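Local coordinates for NADP-dependent 2-hydroxyacid dehydrogenase (Rhizobium etli, PDB 4XCV), which binds NADPH and probably catalyses the NADP-dependent interconversion of 2-hydroxyacids and 2-oxoacids, as in related D-isomer-specific dehydrogenases, at residues A[114-119]-A[133-138]; A[194-199]-A[223-228]. All coordinates share one frame; numbering follows the deposited sequence.

Contact 1: A[114-119]-A[133-138]; sequences HLRGQY and LIAPEA
The C-terminal end of helix 100-116, where the chain kinks at Gly117 into helix 118-126, rests on the extended loop that runs back toward strand 142-146, with Leu115, Arg116 and Gly117 meeting Leu133, Ala135, Pro136 and Ala138. Leu115 spreads its two methyls along the loop. With CG anti to the backbone N (chi1 -180°), Leu115 CD1 comes to 3.3 Å from the carbonyl O of Pro136 and 4.0 Å from CG of its ring, the two side chains sliding past each other in opposite directions. The other branch, Leu115 CD2, lies 3.9 Å from Ala138 CB. Ala135 points its methyl at the helix end, where Ala135 CB sits 3.3 Å from Leu115 O and 4.0 Å from Arg116 NE.

Gly117 takes positive phi (80°) as it leaves the first helix and is also the N-cap of the second, so the break between the two helices is a single residue. Leu133 CD1, at the start of the loop segment, packs 3.6 Å from Gly117 O.

In this NADPH-binding domain the contact also forms part of the dimer interface. Bends at chi2 and chi3 fold the Arg116 chain back over Ala135, and its guanidinium goes to the second subunit: NH1 forms a salt bridge with Glu105 and NH2 a hydrogen bond with the carbonyl O of Ala285, both of that subunit. The same Glu105 accepts the backbone N-H of Ala138, while Asp284 of the second subunit takes that of Leu133.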
ATOM      1  N   HIS A 114       2.653   0.862  -8.440  1.00  9.00           N
ATOM      2  CA  HIS A 114       2.400   1.149  -9.857  1.00  9.69           C
ATOM      3  C   HIS A 114       1.578   2.416 -10.029  1.00  9.88           C
ATOM      4  O   HIS A 114       1.901   3.245 -10.909  1.00 11.56           O
ATOM      5  CB  HIS A 114       1.734  -0.029 -10.537  1.00 10.05           C
ATOM      6  CG  HIS A 114       2.705  -1.113 -10.817  1.00 10.02           C
ATOM      7  ND1 HIS A 114       3.664  -1.008 -11.800  1.00 10.62           N
ATOM      8  CD2 HIS A 114       2.916  -2.279 -10.184  1.00  9.68           C
ATOM      9  CE1 HIS A 114       4.402  -2.109 -11.775  1.00 10.89           C
ATOM     10  NE2 HIS A 114       3.966  -2.895 -10.813  1.00 10.40           N
ATOM     11  N   LEU A 115       0.581   2.628  -9.200  1.00  9.34           N
ATOM     12  CA  LEU A 115      -0.225   3.838  -9.286  1.00  9.76           C
ATOM     13  C   LEU A 115       0.635   5.080  -9.080  1.00 10.05           C
ATOM     14  O   LEU A 115       0.471   6.087  -9.813  1.00 10.76           O
ATOM     15  CB  LEU A 115      -1.312   3.817  -8.204  1.00  9.90           C
ATOM     16  CG  LEU A 115      -2.243   5.019  -8.177  1.00 10.87           C
ATOM     17  CD1 LEU A 115      -3.208   5.057  -9.332  1.00 11.83           C
ATOM     18  CD2 LEU A 115      -3.011   5.070  -6.858  1.00 11.40           C
ATOM     19  N   ARG A 116       1.548   5.021  -8.102  1.00  9.85           N
ATOM     20  CA  ARG A 116       2.240   6.198  -7.625  1.00 10.34           C
ATOM     21  C   ARG A 116       3.579   6.427  -8.301  1.00 11.02           C
ATOM     22  O   ARG A 116       4.154   7.518  -8.119  1.00 14.80           O
ATOM     23  CB  ARG A 116       2.358   6.159  -6.098  1.00 10.25           C
ATOM     24  CG  ARG A 116       0.997   6.139  -5.420  1.00 10.46           C
ATOM     25  CD  ARG A 116       0.110   7.303  -5.815  1.00 10.76           C
ATOM     26  NE  ARG A 116       0.722   8.573  -5.424  1.00 10.98           N
ATOM     27  CZ  ARG A 116       0.397   9.355  -4.407  1.00 11.17           C
ATOM     28  NH1 ARG A 116      -0.734   9.204  -3.749  1.00 11.07           N
ATOM     29  NH2 ARG A 116       1.180  10.352  -4.091  1.00 11.89           N
ATOM     30  N   GLY A 117       4.063   5.491  -9.092  1.00 10.52           N
ATOM     31  CA  GLY A 117       5.321   5.653  -9.749  1.00 10.99           C
ATOM     32  C   GLY A 117       6.531   5.384  -8.914  1.00 10.95           C
ATOM     33  O   GLY A 117       7.553   6.077  -9.029  1.00 11.62           O
ATOM     34  N   GLN A 118       6.485   4.345  -8.085  1.00 10.89           N
ATOM     35  CA  GLN A 118       7.627   4.003  -7.285  1.00 11.19           C
ATOM     36  C   GLN A 118       8.874   3.735  -8.101  1.00 11.56           C
ATOM     37  O   GLN A 118       9.962   4.072  -7.668  1.00 11.44           O
ATOM     38  CB  GLN A 118       7.286   2.811  -6.427  1.00 11.38           C
ATOM     39  CG  GLN A 118       8.378   2.355  -5.466  1.00 12.52           C
ATOM     40  CD  GLN A 118       8.747   3.382  -4.471  1.00 14.57           C
ATOM     41  OE1 GLN A 118       7.906   4.198  -4.110  1.00 17.00           O
ATOM     42  NE2 GLN A 118       9.961   3.312  -4.000  1.00 17.51           N
ATOM     43  N   TYR A 119       8.740   3.099  -9.250  1.00 13.21           N
ATOM     44  CA  TYR A 119       9.918   2.829 -10.076  1.00 14.71           C
ATOM     45  C   TYR A 119      10.619   4.138 -10.426  1.00 13.38           C
ATOM     46  O   TYR A 119      11.873   4.281 -10.325  1.00 13.32           O
ATOM     47  CB  TYR A 119       9.536   2.135 -11.380  1.00 17.10           C
ATOM     48  CG  TYR A 119      10.681   2.160 -12.380  1.00 20.28           C
ATOM     49  CD1 TYR A 119      11.722   1.311 -12.235  1.00 22.47           C
ATOM     50  CD2 TYR A 119      10.692   3.069 -13.433  1.00 22.33           C
ATOM     51  CE1 TYR A 119      12.801   1.310 -13.152  1.00 25.21           C
ATOM     52  CE2 TYR A 119      11.733   3.089 -14.342  1.00 25.03           C
ATOM     53  CZ  TYR A 119      12.773   2.225 -14.194  1.00 25.69           C
ATOM     54  OH  TYR A 119      13.800   2.326 -15.142  1.00 32.69           O
ATOM     55  N   LEU A 133       6.499  13.638  -9.931  1.00 12.82           N
ATOM     56  CA  LEU A 133       5.697  12.849 -10.853  1.00 13.71           C
ATOM     57  C   LEU A 133       4.227  13.080 -10.680  1.00 14.58           C
ATOM     58  O   LEU A 133       3.791  13.518  -9.618  1.00 15.09           O
ATOM     59  CB  LEU A 133       5.999  11.368 -10.595  1.00 13.79           C
ATOM     60  CG  LEU A 133       7.456  10.931 -10.605  1.00 14.05           C
ATOM     61  CD1 LEU A 133       7.542   9.429 -10.378  1.00 14.22           C
ATOM     62  CD2 LEU A 133       8.144  11.313 -11.890  1.00 14.82           C
ATOM     63  N   ILE A 134       3.499  12.842 -11.759  1.00 17.46           N
ATOM     64  CA  ILE A 134       2.024  12.931 -11.766  1.00 17.35           C
ATOM     65  C   ILE A 134       1.467  11.545 -11.612  1.00 16.70           C
ATOM     66  O   ILE A 134       1.853  10.632 -12.348  1.00 17.31           O
ATOM     67  CB  ILE A 134       1.545  13.505 -13.116  1.00 18.54           C
ATOM     68  CG1 ILE A 134       2.131  14.866 -13.334  1.00 20.12           C
ATOM     69  CG2 ILE A 134       0.025  13.489 -13.150  1.00 18.83           C
ATOM     70  CD1 ILE A 134       1.752  15.876 -12.279  1.00 20.34           C
ATOM     71  N   ALA A 135       0.543  11.359 -10.675  1.00 15.87           N
ATOM     72  CA  ALA A 135      -0.147  10.084 -10.560  1.00 15.73           C
ATOM     73  C   ALA A 135      -1.629  10.360 -10.448  1.00 15.69           C
ATOM     74  O   ALA A 135      -2.051  11.285  -9.767  1.00 16.11           O
ATOM     75  CB  ALA A 135       0.318   9.329  -9.344  1.00 15.25           C
ATOM     76  N   PRO A 136      -2.418   9.554 -11.134  1.00 15.42           N
ATOM     77  CA  PRO A 136      -3.843   9.703 -10.966  1.00 15.66           C
ATOM     78  C   PRO A 136      -4.299   9.170  -9.605  1.00 14.55           C
ATOM     79  O   PRO A 136      -3.618   8.320  -9.030  1.00 13.55           O
ATOM     80  CB  PRO A 136      -4.422   8.792 -12.057  1.00 16.26           C
ATOM     81  CG  PRO A 136      -3.406   7.768 -12.307  1.00 15.95           C
ATOM     82  CD  PRO A 136      -2.061   8.366 -11.915  1.00 15.43           C
ATOM     83  N   GLU A 137      -5.408   9.674  -9.086  1.00 14.39           N
ATOM     84  CA  GLU A 137      -5.949   9.038  -7.857  1.00 14.37           C
ATOM     85  C   GLU A 137      -6.432   7.615  -8.192  1.00 12.94           C
ATOM     86  O   GLU A 137      -6.720   7.268  -9.359  1.00 13.12           O
ATOM     87  CB  GLU A 137      -7.046   9.854  -7.199  1.00 16.83           C
ATOM     88  CG  GLU A 137      -8.364   9.921  -7.885  1.00 18.67           C
ATOM     89  CD  GLU A 137      -9.333  10.700  -6.977  1.00 20.84           C
ATOM     90  OE1 GLU A 137      -9.809  10.179  -5.954  1.00 20.88           O
ATOM     91  OE2 GLU A 137      -9.627  11.892  -7.278  1.00 25.62           O
ATOM     92  N   ALA A 138      -6.442   6.761  -7.172  1.00 11.55           N
ATOM     93  CA  ALA A 138      -6.798   5.384  -7.327  1.00 11.35           C
ATOM     94  C   ALA A 138      -8.142   5.203  -8.013  1.00 11.52           C
ATOM     95  O   ALA A 138      -8.281   4.277  -8.788  1.00 11.12           O
ATOM     96  CB  ALA A 138      -6.797   4.685  -5.988  1.00 10.71           C
TER

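Contact 2: A[194-199]-A[223-228]; sequences TDILVG and GALGQP
Two water bridges and close van der Waals packing join Asp195 and Ile196 to the loop 223-228. Taking the polar part first, each carboxylate oxygen of Asp195 accepts a hydrogen bond from a different water. Asp195 OD2 accepts from one water at 2.7 Å, and that water in turn accepts the N-H of Ala224, its O 2.8 Å from Ala224 N. Asp195 OD1 accepts from a second water at 3.0 Å, which takes the N-H of Leu225. Two successive amides of the turn are thus tied to one carboxylate through solvent. Asp195 OD1 also lies 3.5 Å from Gly223 CA, so the glycine lets the backbone come close to the acid. Asp195 OD2 is also held by a salt bridge to Arg220 and by the backbone N-H of Thr142, partners that would be expected to stabilise the charged form of this buried acid.

The loop begins with a type I beta turn, Gly223 to Gly226, closed by the hydrogen bond from Gly226 N to Gly223 O, and it leads into strand 229-232. That strand lies next to 196-199 in the parallel sheet of the Rossmann-type NADPH-binding domain, so the contact sits at the entry to two neighbouring strands.

Apolar contact falls to Leu225 and Ile196, whose side chains cross at about a right angle. Leu225 CD1 presses on Ile196 CG1 at 3.5 Å, tighter than usual for two carbons. CG1 of Ile196 stands anti to the carbonyl carbon (chi1 -54°); with chi2 extended as well, Ile196 CD1 reaches 4.0 Å from Leu225 CD1. Nearby, CA and CB of Pro228 lie beyond the oxygen end of the Asp195 carbonyl, with Pro228 CA 3.2 Å from Asp195 O, beside the backbone hydrogen bond between Asp195 and Val229.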
ATOM      1  N   THR A 194      -9.649  -3.378 -17.786  1.00 13.57           N
ATOM      2  CA  THR A 194      -8.643  -3.517 -16.724  1.00 12.68           C
ATOM      3  C   THR A 194      -7.361  -2.719 -17.029  1.00 12.38           C
ATOM      4  O   THR A 194      -6.757  -2.908 -18.073  1.00 13.22           O
ATOM      5  CB  THR A 194      -8.305  -4.994 -16.509  1.00 12.37           C
ATOM      6  OG1 THR A 194      -9.476  -5.674 -16.071  1.00 12.92           O
ATOM      7  CG2 THR A 194      -7.245  -5.170 -15.478  1.00 11.96           C
ATOM      8  N   ASP A 195      -6.988  -1.870 -16.079  1.00 11.91           N
ATOM      9  CA  ASP A 195      -5.701  -1.141 -16.100  1.00 12.19           C
ATOM     10  C   ASP A 195      -4.582  -1.917 -15.374  1.00 11.54           C
ATOM     11  O   ASP A 195      -3.445  -1.904 -15.815  1.00 12.21           O
ATOM     12  CB  ASP A 195      -5.863   0.220 -15.455  1.00 12.60           C
ATOM     13  CG  ASP A 195      -6.865   1.087 -16.166  1.00 13.65           C
ATOM     14  OD1 ASP A 195      -6.742   1.284 -17.411  1.00 15.08           O
ATOM     15  OD2 ASP A 195      -7.774   1.619 -15.471  1.00 13.84           O
ATOM     16  N   ILE A 196      -4.906  -2.482 -14.218  1.00 10.51           N
ATOM     17  CA  ILE A 196      -3.958  -3.320 -13.468  1.00 10.27           C
ATOM     18  C   ILE A 196      -4.599  -4.684 -13.270  1.00  9.99           C
ATOM     19  O   ILE A 196      -5.629  -4.799 -12.626  1.00 10.40           O
ATOM     20  CB  ILE A 196      -3.603  -2.685 -12.084  1.00 10.51           C
ATOM     21  CG1 ILE A 196      -3.087  -1.243 -12.201  1.00 11.32           C
ATOM     22  CG2 ILE A 196      -2.655  -3.621 -11.345  1.00 10.34           C
ATOM     23  CD1 ILE A 196      -2.794  -0.637 -10.838  1.00 11.96           C
ATOM     24  N   LEU A 197      -3.995  -5.703 -13.885  1.00 10.12           N
ATOM     25  CA  LEU A 197      -4.481  -7.067 -13.757  1.00 10.31           C
ATOM     26  C   LEU A 197      -3.811  -7.680 -12.532  1.00  9.95           C
ATOM     27  O   LEU A 197      -2.585  -7.678 -12.478  1.00 10.16           O
ATOM     28  CB  LEU A 197      -4.135  -7.863 -15.012  0.50 10.64           C
ATOM     29  CG  LEU A 197      -4.650  -9.312 -15.122  0.50 10.69           C
ATOM     30  CD1 LEU A 197      -4.435  -9.782 -16.574  0.50 11.16           C
ATOM     31  CD2 LEU A 197      -4.040 -10.294 -14.108  0.50 10.45           C
ATOM     32  N   VAL A 198      -4.594  -8.204 -11.584  1.00  9.52           N
ATOM     33  CA  VAL A 198      -4.077  -8.941 -10.426  1.00  9.39           C
ATOM     34  C   VAL A 198      -4.451 -10.416 -10.542  1.00  9.46           C
ATOM     35  O   VAL A 198      -5.618 -10.757 -10.487  1.00 10.30           O
ATOM     36  CB  VAL A 198      -4.589  -8.322  -9.107  1.00  9.73           C
ATOM     37  CG1 VAL A 198      -4.275  -9.200  -7.880  1.00 10.41           C
ATOM     38  CG2 VAL A 198      -4.031  -6.923  -8.941  1.00  9.91           C
ATOM     39  N   GLY A 199      -3.430 -11.248 -10.671  1.00  9.16           N
ATOM     40  CA  GLY A 199      -3.630 -12.707 -10.819  1.00  9.10           C
ATOM     41  C   GLY A 199      -3.557 -13.444  -9.507  1.00  8.84           C
ATOM     42  O   GLY A 199      -2.488 -13.485  -8.879  1.00  8.96           O
ATOM     43  N   GLY A 223      -6.071   3.924 -20.643  1.00 24.64           N
ATOM     44  CA  GLY A 223      -6.366   4.195 -19.244  1.00 24.48           C
ATOM     45  C   GLY A 223      -5.461   5.215 -18.557  1.00 24.10           C
ATOM     46  O   GLY A 223      -4.508   5.749 -19.131  1.00 24.30           O
ATOM     47  N   ALA A 224      -5.758   5.454 -17.287  1.00 23.08           N
ATOM     48  CA  ALA A 224      -5.125   6.548 -16.545  1.00 24.34           C
ATOM     49  C   ALA A 224      -3.658   6.317 -16.225  1.00 23.03           C
ATOM     50  O   ALA A 224      -2.950   7.307 -15.984  1.00 24.59           O
ATOM     51  CB  ALA A 224      -5.928   6.837 -15.267  1.00 25.07           C
ATOM     52  N   LEU A 225      -3.192   5.074 -16.270  1.00 21.40           N
ATOM     53  CA  LEU A 225      -1.752   4.756 -16.162  1.00 22.06           C
ATOM     54  C   LEU A 225      -0.983   4.830 -17.434  1.00 22.27           C
ATOM     55  O   LEU A 225       0.253   4.597 -17.432  1.00 23.97           O
ATOM     56  CB  LEU A 225      -1.525   3.307 -15.669  1.00 21.08           C
ATOM     57  CG  LEU A 225      -2.158   2.994 -14.365  1.00 20.60           C
ATOM     58  CD1 LEU A 225      -2.020   1.508 -14.066  1.00 20.62           C
ATOM     59  CD2 LEU A 225      -1.576   3.849 -13.259  1.00 21.17           C
ATOM     60  N   GLY A 226      -1.682   5.028 -18.560  1.00 21.49           N
ATOM     61  CA  GLY A 226      -0.991   5.076 -19.833  1.00 22.40           C
ATOM     62  C   GLY A 226      -0.932   3.701 -20.469  1.00 21.45           C
ATOM     63  O   GLY A 226      -1.527   3.464 -21.540  1.00 23.66           O
ATOM     64  N   GLN A 227      -0.173   2.809 -19.828  1.00 19.20           N
ATOM     65  CA  GLN A 227      -0.011   1.428 -20.269  1.00 18.42           C
ATOM     66  C   GLN A 227      -0.407   0.528 -19.110  1.00 16.46           C
ATOM     67  O   GLN A 227      -0.144   0.855 -17.950  1.00 17.30           O
ATOM     68  CB  GLN A 227       1.418   1.145 -20.678  1.00 20.62           C
ATOM     69  CG  GLN A 227       1.885   1.970 -21.892  1.00 24.19           C
ATOM     70  CD  GLN A 227       3.407   2.126 -21.981  1.00 29.01           C
ATOM     71  OE1 GLN A 227       4.080   2.406 -20.984  1.00 32.77           O
ATOM     72  NE2 GLN A 227       3.945   2.022 -23.191  1.00 33.71           N
ATOM     73  N   PRO A 228      -1.087  -0.583 -19.402  1.00 14.27           N
ATOM     74  CA  PRO A 228      -1.550  -1.438 -18.328  1.00 13.61           C
ATOM     75  C   PRO A 228      -0.464  -2.259 -17.664  1.00 13.39           C
ATOM     76  O   PRO A 228       0.644  -2.403 -18.171  1.00 14.50           O
ATOM     77  CB  PRO A 228      -2.573  -2.336 -19.031  1.00 12.94           C
ATOM     78  CG  PRO A 228      -2.056  -2.440 -20.420  1.00 13.74           C
ATOM     79  CD  PRO A 228      -1.431  -1.114 -20.722  1.00 14.52           C
TER
HETATM   80  O   HOH W   1      -8.033   4.238 -16.164  1.00 22.32           O
HETATM   81  O   HOH W   2      -3.961   2.462 -17.682  1.00 23.76           O

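Running from the N terminus, the chain leaves helix 100-116, turns through helix 118-126 and comes back along 133-138, where contact 1 closes its loop before strand 142-146 begins. Contact 2 follows in series: the chain enters strand 196-199, passes helix 213-216 and returns through 223-228 on its way to strand 229-232. The two loops neither nest nor cross, yet their centres lie only about 12 Å apart and they touch directly. Pro136 CG packs 3.7 Å from Ala224 O, and Leu225 CD2 lies 4.2 Å from Leu115 CA. Together they join the end of helix 100-116 to the loops leading into the parallel sheet.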